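Nitrite oxidoreductase subunit A (Kuenenia stuttgartiensis, PDB 7B04) belongs to the molybdopterin oxidoreductase family and holds an iron/sulfur cluster, a molybdenum atom and two copies of MD1. Local coordinates at residues Gln96-Leu101 / Pro796-Leu801; Glu842-His847 / Ser863-Ile868; Ala217-Phe222 / Ile248-Asn253; Lys1076-Met1081 / Glu1088-Cys1093. All blocks are in the same frame, centred on the assembly; numbering follows the deposited sequence.

Contact 1 of 4, residues Gln96-Leu101 / Pro796-Leu801; sequences QNYSDL and PGVAML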
# COMPACT_ATOMS: atom_id res chain seq x y z
N GLN B 96 13.91 6.87 -18.98
CA GLN B 96 14.74 6.92 -20.18
C GLN B 96 15.66 8.14 -20.19
O GLN B 96 16.78 8.07 -20.71
CB GLN B 96 13.85 6.92 -21.43
CG GLN B 96 12.93 8.13 -21.56
CD GLN B 96 11.60 7.93 -20.87
OE1 GLN B 96 11.44 7.05 -20.02
NE2 GLN B 96 10.62 8.75 -21.24
N ASN B 97 15.20 9.25 -19.63
CA ASN B 97 15.93 10.51 -19.69
C ASN B 97 16.96 10.67 -18.58
O ASN B 97 17.77 11.61 -18.64
CB ASN B 97 14.95 11.68 -19.64
CG ASN B 97 13.98 11.68 -20.81
OD1 ASN B 97 14.36 11.38 -21.94
ND2 ASN B 97 12.72 12.00 -20.54
N TYR B 98 16.98 9.79 -17.58
CA TYR B 98 17.94 9.94 -16.50
C TYR B 98 19.35 9.62 -16.99
O TYR B 98 19.55 8.64 -17.72
CB TYR B 98 17.58 9.02 -15.32
CG TYR B 98 16.27 9.34 -14.62
CD1 TYR B 98 15.52 10.45 -14.97
CD2 TYR B 98 15.80 8.52 -13.60
CE1 TYR B 98 14.32 10.73 -14.33
CE2 TYR B 98 14.62 8.79 -12.95
CZ TYR B 98 13.88 9.90 -13.32
OH TYR B 98 12.70 10.17 -12.67
N SER B 99 20.33 10.44 -16.59
CA SER B 99 21.72 10.30 -17.04
C SER B 99 22.65 10.91 -15.99
O SER B 99 22.18 11.59 -15.06
CB SER B 99 21.90 10.94 -18.42
OG SER B 99 21.79 12.35 -18.32
N ASP B 100 23.94 10.68 -16.16
CA ASP B 100 24.97 11.19 -15.24
C ASP B 100 25.87 12.17 -15.98
O ASP B 100 25.73 12.31 -17.17
CB ASP B 100 25.74 10.03 -14.62
CG ASP B 100 26.53 9.25 -15.63
OD1 ASP B 100 26.51 8.05 -15.56
OD2 ASP B 100 27.18 9.87 -16.43
N LEU B 101 26.91 12.62 -15.30
CA LEU B 101 27.90 13.59 -15.83
C LEU B 101 28.58 12.99 -17.05
O LEU B 101 28.81 13.71 -17.99
CB LEU B 101 28.99 13.74 -14.77
CG LEU B 101 28.76 14.78 -13.69
CD1 LEU B 101 29.61 14.44 -12.51
CD2 LEU B 101 29.12 16.15 -14.19
N PRO B 796 14.21 17.55 -15.68
CA PRO B 796 14.57 18.81 -15.01
C PRO B 796 14.68 18.71 -13.49
O PRO B 796 14.65 19.74 -12.81
CB PRO B 796 13.42 19.75 -15.41
CG PRO B 796 12.91 19.20 -16.68
CD PRO B 796 13.03 17.71 -16.55
N GLY B 797 14.76 17.51 -12.95
CA GLY B 797 14.98 17.38 -11.52
C GLY B 797 15.86 16.20 -11.13
O GLY B 797 16.02 15.92 -9.94
N VAL B 798 16.44 15.52 -12.12
CA VAL B 798 17.09 14.24 -11.86
C VAL B 798 18.48 14.18 -12.48
O VAL B 798 18.75 14.74 -13.55
CB VAL B 798 16.23 13.07 -12.39
CG1 VAL B 798 16.80 11.72 -11.97
CG2 VAL B 798 14.79 13.20 -11.93
N ALA B 799 19.37 13.49 -11.77
CA ALA B 799 20.68 13.07 -12.27
C ALA B 799 20.97 11.72 -11.63
O ALA B 799 20.18 11.21 -10.83
CB ALA B 799 21.76 14.10 -11.95
N MET B 800 22.11 11.13 -11.99
CA MET B 800 22.52 9.86 -11.41
C MET B 800 23.85 10.02 -10.69
O MET B 800 24.83 10.47 -11.28
CB MET B 800 22.64 8.77 -12.49
CG MET B 800 21.32 8.39 -13.15
SD MET B 800 21.38 6.80 -13.99
CE MET B 800 22.50 7.18 -15.34
N LEU B 801 23.86 9.65 -9.41
CA LEU B 801 25.09 9.70 -8.63
C LEU B 801 26.10 8.67 -9.17
O LEU B 801 25.74 7.67 -9.80
CB LEU B 801 24.79 9.50 -7.14
CG LEU B 801 23.77 8.42 -6.78
CD1 LEU B 801 24.39 7.11 -7.05
CD2 LEU B 801 23.32 8.47 -5.33

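Contact 2 of 4, residues Glu842-His847 / Ser863-Ile868; sequences ENFIVH and STNPYI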
# COMPACT_ATOMS: atom_id res chain seq x y z
N GLU B 842 29.50 -16.82 20.32
CA GLU B 842 29.07 -16.61 18.95
C GLU B 842 30.25 -16.37 18.02
O GLU B 842 30.11 -15.72 16.99
CB GLU B 842 28.09 -15.44 18.89
CG GLU B 842 26.62 -15.84 18.85
CD GLU B 842 25.71 -14.73 19.35
OE1 GLU B 842 25.85 -14.33 20.53
OE2 GLU B 842 24.86 -14.25 18.58
N ASN B 843 31.44 -16.87 18.39
CA ASN B 843 32.58 -16.80 17.49
C ASN B 843 32.30 -17.54 16.19
O ASN B 843 32.66 -17.07 15.10
CB ASN B 843 33.83 -17.35 18.17
CG ASN B 843 33.63 -18.74 18.74
OD1 ASN B 843 32.57 -19.35 18.57
ND2 ASN B 843 34.65 -19.25 19.42
N PHE B 844 31.66 -18.70 16.28
CA PHE B 844 31.18 -19.42 15.11
C PHE B 844 29.78 -18.94 14.74
O PHE B 844 29.04 -18.40 15.57
CB PHE B 844 31.14 -20.92 15.38
CG PHE B 844 32.49 -21.58 15.35
CD1 PHE B 844 33.07 -21.95 14.15
CD2 PHE B 844 33.17 -21.84 16.53
CE1 PHE B 844 34.31 -22.56 14.13
CE2 PHE B 844 34.41 -22.45 16.51
CZ PHE B 844 34.98 -22.81 15.31
N ILE B 845 29.42 -19.14 13.47
CA ILE B 845 28.05 -18.90 13.02
C ILE B 845 27.22 -20.07 13.53
O ILE B 845 27.21 -21.16 12.95
CB ILE B 845 27.96 -18.74 11.51
CG1 ILE B 845 28.75 -17.51 11.06
CG2 ILE B 845 26.51 -18.63 11.07
CD1 ILE B 845 28.94 -17.41 9.56
N VAL B 846 26.51 -19.85 14.64
CA VAL B 846 25.75 -20.89 15.32
C VAL B 846 24.29 -20.47 15.36
O VAL B 846 23.96 -19.28 15.31
CB VAL B 846 26.31 -21.14 16.74
CG1 VAL B 846 26.04 -19.94 17.64
CG2 VAL B 846 25.74 -22.43 17.34
N HIS B 847 23.40 -21.46 15.45
CA HIS B 847 21.98 -21.20 15.65
C HIS B 847 21.70 -21.04 17.13
O HIS B 847 22.16 -21.84 17.95
CB HIS B 847 21.12 -22.32 15.07
CG HIS B 847 19.66 -22.16 15.36
ND1 HIS B 847 19.07 -22.65 16.51
CD2 HIS B 847 18.68 -21.55 14.66
CE1 HIS B 847 17.79 -22.35 16.50
NE2 HIS B 847 17.52 -21.69 15.39
N SER B 863 24.55 -26.29 20.02
CA SER B 863 25.79 -26.82 19.46
C SER B 863 26.46 -27.70 20.50
O SER B 863 26.22 -27.58 21.70
CB SER B 863 26.74 -25.69 19.03
OG SER B 863 27.94 -26.22 18.49
N THR B 864 27.31 -28.61 20.01
CA THR B 864 28.20 -29.40 20.86
C THR B 864 29.66 -29.13 20.55
O THR B 864 30.54 -29.84 21.05
CB THR B 864 27.92 -30.90 20.70
OG1 THR B 864 28.15 -31.30 19.35
CG2 THR B 864 26.49 -31.22 21.08
N ASN B 865 29.94 -28.13 19.72
CA ASN B 865 31.30 -27.79 19.33
C ASN B 865 32.14 -27.49 20.57
O ASN B 865 31.80 -26.57 21.33
CB ASN B 865 31.29 -26.59 18.39
CG ASN B 865 32.63 -26.34 17.73
OD1 ASN B 865 33.59 -27.07 17.96
ND2 ASN B 865 32.69 -25.31 16.89
N PRO B 866 33.23 -28.23 20.81
CA PRO B 866 34.10 -27.90 21.95
C PRO B 866 34.86 -26.60 21.75
O PRO B 866 35.53 -26.14 22.69
CB PRO B 866 35.05 -29.09 22.02
CG PRO B 866 35.08 -29.63 20.63
CD PRO B 866 33.70 -29.42 20.08
N TYR B 867 34.78 -26.00 20.57
CA TYR B 867 35.44 -24.74 20.26
C TYR B 867 34.54 -23.54 20.48
O TYR B 867 34.97 -22.41 20.25
CB TYR B 867 35.96 -24.79 18.83
CG TYR B 867 36.80 -26.03 18.60
CD1 TYR B 867 37.72 -26.44 19.55
CD2 TYR B 867 36.63 -26.81 17.46
CE1 TYR B 867 38.47 -27.58 19.36
CE2 TYR B 867 37.38 -27.95 17.27
CZ TYR B 867 38.30 -28.33 18.22
OH TYR B 867 39.06 -29.47 18.04
N ILE B 868 33.30 -23.76 20.90
CA ILE B 868 32.43 -22.71 21.42
C ILE B 868 32.51 -22.80 22.93
O ILE B 868 32.07 -23.79 23.53
CB ILE B 868 30.99 -22.86 20.92
CG1 ILE B 868 30.93 -22.78 19.39
CG2 ILE B 868 30.09 -21.81 21.55
CD1 ILE B 868 29.59 -23.19 18.81

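Contact 3 of 4, residues Ala217-Phe222 / Ile248-Asn253; sequences AGTRTF and IVDAHN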
# COMPACT_ATOMS: atom_id res chain seq x y z
N ALA B 217 28.46 18.43 30.23
CA ALA B 217 27.61 19.18 29.31
C ALA B 217 26.14 18.93 29.62
O ALA B 217 25.69 17.78 29.63
CB ALA B 217 27.86 18.79 27.85
N GLY B 218 25.38 20.02 29.78
CA GLY B 218 23.95 19.88 29.96
C GLY B 218 23.28 19.60 28.63
O GLY B 218 22.28 18.90 28.56
N THR B 219 23.84 20.16 27.57
CA THR B 219 23.32 19.98 26.23
C THR B 219 23.34 18.54 25.77
O THR B 219 22.63 18.20 24.81
CB THR B 219 24.11 20.84 25.26
OG1 THR B 219 25.51 20.54 25.40
CG2 THR B 219 23.91 22.31 25.58
N ARG B 220 24.10 17.67 26.43
CA ARG B 220 24.07 16.26 26.04
C ARG B 220 22.79 15.56 26.47
O ARG B 220 22.58 14.40 26.11
CB ARG B 220 25.31 15.53 26.56
CG ARG B 220 26.50 15.78 25.64
CD ARG B 220 27.43 14.60 25.49
NE ARG B 220 28.55 14.93 24.60
CZ ARG B 220 29.79 14.48 24.74
NH1 ARG B 220 30.72 14.86 23.87
NH2 ARG B 220 30.12 13.66 25.73
N THR B 221 21.96 16.24 27.26
CA THR B 221 20.61 15.79 27.55
C THR B 221 19.62 16.18 26.46
O THR B 221 18.48 15.73 26.49
CB THR B 221 20.14 16.34 28.90
OG1 THR B 221 20.32 17.76 28.93
CG2 THR B 221 20.93 15.72 30.04
N PHE B 222 20.04 17.02 25.51
CA PHE B 222 19.22 17.35 24.35
C PHE B 222 19.42 16.29 23.29
O PHE B 222 20.55 16.00 22.89
CB PHE B 222 19.57 18.73 23.78
CG PHE B 222 18.70 19.14 22.61
CD1 PHE B 222 17.59 19.95 22.81
CD2 PHE B 222 18.98 18.72 21.32
CE1 PHE B 222 16.79 20.34 21.75
CE2 PHE B 222 18.18 19.11 20.25
CZ PHE B 222 17.08 19.92 20.47
N ILE B 248 27.35 26.15 21.20
CA ILE B 248 27.36 27.55 21.61
C ILE B 248 26.58 27.73 22.91
O ILE B 248 27.03 28.43 23.83
CB ILE B 248 26.81 28.45 20.50
CG1 ILE B 248 27.60 28.29 19.20
CG2 ILE B 248 26.84 29.91 20.94
CD1 ILE B 248 26.98 29.03 18.04
N VAL B 249 25.40 27.12 22.99
CA VAL B 249 24.59 27.23 24.20
C VAL B 249 25.34 26.64 25.39
O VAL B 249 25.27 27.16 26.51
CB VAL B 249 23.22 26.55 24.01
CG1 VAL B 249 22.22 27.09 25.02
CG2 VAL B 249 22.72 26.76 22.59
N ASP B 250 26.07 25.55 25.16
CA ASP B 250 26.90 24.97 26.21
C ASP B 250 27.99 25.95 26.64
O ASP B 250 28.31 26.05 27.83
CB ASP B 250 27.51 23.66 25.74
CG ASP B 250 28.24 22.92 26.84
OD1 ASP B 250 27.57 22.36 27.73
OD2 ASP B 250 29.49 22.90 26.82
N ALA B 251 28.57 26.67 25.69
CA ALA B 251 29.55 27.70 26.02
C ALA B 251 28.93 28.79 26.89
O ALA B 251 29.58 29.30 27.81
CB ALA B 251 30.15 28.29 24.75
N HIS B 252 27.69 29.17 26.60
CA HIS B 252 27.01 30.17 27.42
C HIS B 252 26.64 29.60 28.79
O HIS B 252 26.71 30.30 29.80
CB HIS B 252 25.77 30.69 26.70
CG HIS B 252 26.07 31.63 25.58
ND1 HIS B 252 26.39 32.96 25.80
CD2 HIS B 252 26.09 31.45 24.24
CE1 HIS B 252 26.60 33.55 24.63
NE2 HIS B 252 26.42 32.66 23.67
N ASN B 253 26.24 28.32 28.83
CA ASN B 253 25.83 27.71 30.08
C ASN B 253 27.00 27.54 31.04
O ASN B 253 26.94 27.94 32.20
CB ASN B 253 25.15 26.37 29.81
CG ASN B 253 23.79 26.52 29.15
OD1 ASN B 253 23.02 27.42 29.49
ND2 ASN B 253 23.49 25.64 28.21
O HOH W 1 24.84 22.99 29.03

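Contact 4 of 4, residues Lys1076-Met1081 / Glu1088-Cys1093; sequences KAKIGM and EADNHC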
# COMPACT_ATOMS: atom_id res chain seq x y z
N LYS B 1076 34.08 -0.35 8.73
CA LYS B 1076 34.23 0.88 7.98
C LYS B 1076 33.20 1.93 8.38
O LYS B 1076 32.02 1.62 8.58
CB LYS B 1076 34.10 0.61 6.48
CG LYS B 1076 34.09 1.86 5.61
CD LYS B 1076 33.67 1.56 4.18
CE LYS B 1076 33.71 2.81 3.32
NZ LYS B 1076 32.74 3.85 3.76
N ALA B 1077 33.65 3.18 8.50
CA ALA B 1077 32.75 4.28 8.78
C ALA B 1077 31.81 4.51 7.60
O ALA B 1077 32.21 4.41 6.44
CB ALA B 1077 33.54 5.55 9.09
N LYS B 1078 30.55 4.83 7.91
CA LYS B 1078 29.53 4.90 6.86
C LYS B 1078 29.72 6.10 5.93
O LYS B 1078 29.37 6.01 4.75
CB LYS B 1078 28.13 4.90 7.48
CG LYS B 1078 27.75 6.13 8.29
CD LYS B 1078 26.34 5.98 8.84
CE LYS B 1078 25.85 7.25 9.51
NZ LYS B 1078 26.57 7.52 10.79
N ILE B 1079 30.27 7.20 6.43
CA ILE B 1079 30.25 8.46 5.67
C ILE B 1079 31.58 8.69 4.95
O ILE B 1079 31.62 9.31 3.89
CB ILE B 1079 29.93 9.64 6.60
CG1 ILE B 1079 28.56 9.45 7.25
CG2 ILE B 1079 29.96 10.95 5.84
CD1 ILE B 1079 27.41 9.46 6.26
N GLY B 1080 32.67 8.16 5.51
CA GLY B 1080 33.99 8.39 4.96
C GLY B 1080 34.69 7.10 4.58
O GLY B 1080 34.44 6.05 5.16
N MET B 1081 35.57 7.19 3.57
CA MET B 1081 36.41 6.06 3.20
C MET B 1081 37.48 5.88 4.26
O MET B 1081 38.67 6.13 4.01
CB MET B 1081 37.03 6.28 1.82
CG MET B 1081 36.06 6.19 0.66
SD MET B 1081 35.30 4.56 0.50
CE MET B 1081 36.69 3.58 -0.07
N GLU B 1088 29.17 3.13 15.68
CA GLU B 1088 28.91 4.22 14.73
C GLU B 1088 27.40 4.28 14.62
O GLU B 1088 26.84 3.24 14.32
CB GLU B 1088 29.37 3.83 13.34
CG GLU B 1088 28.83 4.75 12.28
CD GLU B 1088 29.97 5.48 11.65
OE1 GLU B 1088 29.83 6.63 11.32
OE2 GLU B 1088 30.99 4.87 11.54
N ALA B 1089 26.79 5.43 14.84
CA ALA B 1089 25.33 5.48 14.72
C ALA B 1089 24.95 5.07 13.30
O ALA B 1089 25.58 5.50 12.32
CB ALA B 1089 24.78 6.86 15.07
N ASP B 1090 23.96 4.19 13.20
CA ASP B 1090 23.51 3.57 11.96
C ASP B 1090 24.56 2.62 11.39
O ASP B 1090 24.44 2.22 10.22
CB ASP B 1090 23.08 4.61 10.91
CG ASP B 1090 22.08 5.62 11.48
OD1 ASP B 1090 21.35 5.28 12.44
OD2 ASP B 1090 21.99 6.75 10.94
N ASN B 1091 25.60 2.27 12.16
CA ASN B 1091 26.63 1.33 11.73
C ASN B 1091 27.23 0.70 12.97
O ASN B 1091 28.15 1.26 13.56
CB ASN B 1091 27.70 2.05 10.94
CG ASN B 1091 28.57 1.11 10.15
OD1 ASN B 1091 28.15 0.01 9.78
ND2 ASN B 1091 29.79 1.54 9.86
N HIS B 1092 26.81 -0.53 13.28
CA HIS B 1092 27.18 -1.26 14.49
C HIS B 1092 26.73 -0.54 15.76
O HIS B 1092 27.54 -0.03 16.56
CB HIS B 1092 28.67 -1.51 14.56
CG HIS B 1092 29.04 -2.44 15.67
ND1 HIS B 1092 28.40 -3.65 15.85
CD2 HIS B 1092 29.89 -2.30 16.72
CE1 HIS B 1092 28.89 -4.25 16.92
NE2 HIS B 1092 29.79 -3.45 17.47
N CYS B 1093 25.42 -0.47 15.94
CA CYS B 1093 24.82 -0.15 17.22
C CYS B 1093 23.55 -0.99 17.33
O CYS B 1093 23.31 -1.89 16.52
CB CYS B 1093 24.63 1.37 17.39
SG CYS B 1093 23.63 2.20 16.17

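Contact 1 of 4, residues Gln96-Leu101 / Pro796-Leu801
Tyr98 lays one face of its ring against Val798. The methyl CG1 of Val798 stands over the ring centre, 3.4 Å from the Tyr98 centroid and 6° off the ring normal, a CH-pi contact. CG1 is anti to its backbone N (chi1 -172°), which puts it there. The second methyl leans toward the phenol end, with Val798 CG2 3.5 Å from Tyr98 CE1. The hydroxyl looks elsewhere, to a hydrogen bond with Asp94 OD2. Phe716, on strand 716-720, meets the same ring edge-to-face.

Ser99 works through its carbonyl. Ser99 O accepts a weak hydrogen bond from Met800 N (3.1 Å, N-H...O 122°). The same oxygen has a CA-H...O contact with Ala799 CA at 3.5 Å. The Met800 side chain bends at chi3, and its CE ends 3.6 Å from Ser99 CA.

Asp100 brings CB to 4.0 Å from Met800 CB. OD2 accepts a hydrogen bond from Asn104 N, and OD1 makes a long, weak ion pair with Arg402 of subunit B.

Strand 798-800 is an outer strand of a three-stranded antiparallel sheet. The Ser99 carbonyl meets its edge facing away from strand 716-720, while Tyr98 also reaches side chains of that strand. Tyr98 lies about 10 Å from the iron/sulfur cluster. With one weak backbone bond across it, the contact probably rests mainly on the fit of apolar groups.

Contact 2 of 4, residues Glu842-His847 / Ser863-Ile868
Phe844 packs on Asn865, the first residue of a type I beta turn that runs to Ile868. Asn865 ND2 lies over one face of the Phe844 ring, offset toward the rim, and is 3.4 Å from Phe844 CE2. The two side chains cross at about a right angle, and the ring and amide planes are 53° apart. With chi1 at -169°, Asn865 CG stands opposite the backbone N and is placed toward the ring. Two more residues of the turn meet the ring obliquely. Tyr867 CB is 3.6 Å from Phe844 CE2, and Ile868 CG1 is 3.8 Å from Phe844 CD2. Further along, Val846 CG2 touches Ser863 CB at 3.8 Å and also nears Ile868 CD1.

One hydrogen bond crosses the contact. Asn843 ND2 donates to Tyr867 O over 3.3 Å with an N-H...O angle of 161°. The acceptor lies near the amide plane of Asn843, and the donor lies in the carbonyl plane of Tyr867.

Outside this shell, Lys891 NZ donates hydrogen bonds to Asn865 O and Ile868 O at the two ends of the turn. Arg540 donates hydrogen bonds to Glu842 O and Asn843 O, while His488 of helix 481-488 packs on Ser863, Asn865 and Ile868. The contact thus joins two loops, one after helix 835-840 and one before helix 882-887.

Side chains also shape the second loop from within. Ser863 OG accepts from Asn865 N in an ST turn. Asn865 OD1 closes an Asx turn, with Tyr867 N 3.1 Å away and above the carbonyl plane.

Contact 3 of 4, residues Ala217-Phe222 / Ile248-Asn253
A short 3-10 turn around Thr219 and Arg220 meets helix 238-254 where Thr219 packs on Asp250. The two side chains cross at about a right angle. Thr219 CG2 lies 3.8 Å from Asp250 CB, and Thr219 OG1 lies 3.7 Å from the same carbon. The Thr219 hydroxyl has its hydrogen bond elsewhere, with Leu262 O. The first torsion of Asp250 (chi1 -173°) directs CG out from the helix toward the loop. There Asp250 OD1 sits 3.6 Å from Ala217 CB.

This is the junction of a beta-alpha-beta unit. The 3-10 turn leads into strand 222-226, helix 238-254 follows, and the chain returns in strand 265-266, parallel to and beside the first in the seven-stranded mixed sheet. Helix 174-191 also borders the contact, with Thr189 touching Thr219.

No direct hydrogen bond passes between the segments, but a water joins them. It donates to Asp250 OD1 at 3.1 Å. It accepts weak bonds from Gly218 N at 3.1 Å and from Asn253 ND2 at 3.1 Å. The loop backbone and two helix residues, one turn apart, therefore share one water. The other carboxylate oxygen, Asp250 OD2, forms a salt bridge with Arg254 NH2 on the same helix and takes a weak hydrogen bond from Leu262 N.

Contact 4 of 4, residues Lys1076-Met1081 / Glu1088-Cys1093
Lys1078 reaches over to Ala1089 and Glu1088 with its ammonium group. The close part of this grip is the bond from Lys1078 NZ to Ala1089 O, 2.7 Å long, with the donor tilted 23° from the carbonyl plane. The lysine chain is extended through chi2 and chi3, then bent at chi4 (-69°), which brings NZ to that oxygen. Nearby, Glu1088 OE2 lies against Ala1077, 3.6 Å from its CB. At the buried end, Asn1091 ND2 gives a weak hydrogen bond to Lys1076 O (N-H...O 122°).

The solvent side is looser. Lys1078 and Glu1088 are both partly exposed, and their salt bridge is weak, with Lys1078 NZ 3.4 Å from Glu1088 OE1. Asp1090 is a buried but loosely packed neighbour, its CB 4.1 Å from Lys1078 CE. Its carboxylate could still add favourable charge, since Asp1090 OD2 is 4.6 Å from Lys1078 NZ. The main partners of Asp1090 are elsewhere: OD1 accepts from Asn269 N and Tyr270 N. Tyr407 of the subunit B chain packs on Met1081, at the end of the 1076-1081 loop.

The side chain of Asp1090 is about 11 Å from the molybdenum atom, which places the contact in the wider surroundings of the metal, not in direct touch with it. Residues 1088-1091 form a type II beta turn, closed by Asn1091 N to Glu1088 O at 2.7 Å, with Asp1090 at the positive-phi position characteristic of that turn.

How the contacts relate
From the N terminus, the chain first lays down 96-101, the loop half of contact 1. Contact 3 then opens at 217 and closes at 253, nested within the very long loop that contact 1 closes at 796-801. Contact 2 and then contact 4 follow in series, each closing a short loop, and none of the four cross. Contact 1 ties an N-terminal loop to the edge of a small antiparallel sheet. Contact 3 joins the turn before strand 222-226 to the end of the helix that follows it. Contacts 2 and 4 each join two loops in the C-terminal part. None touch: contacts 2 and 4 come nearest, about 11 Å between closest atoms.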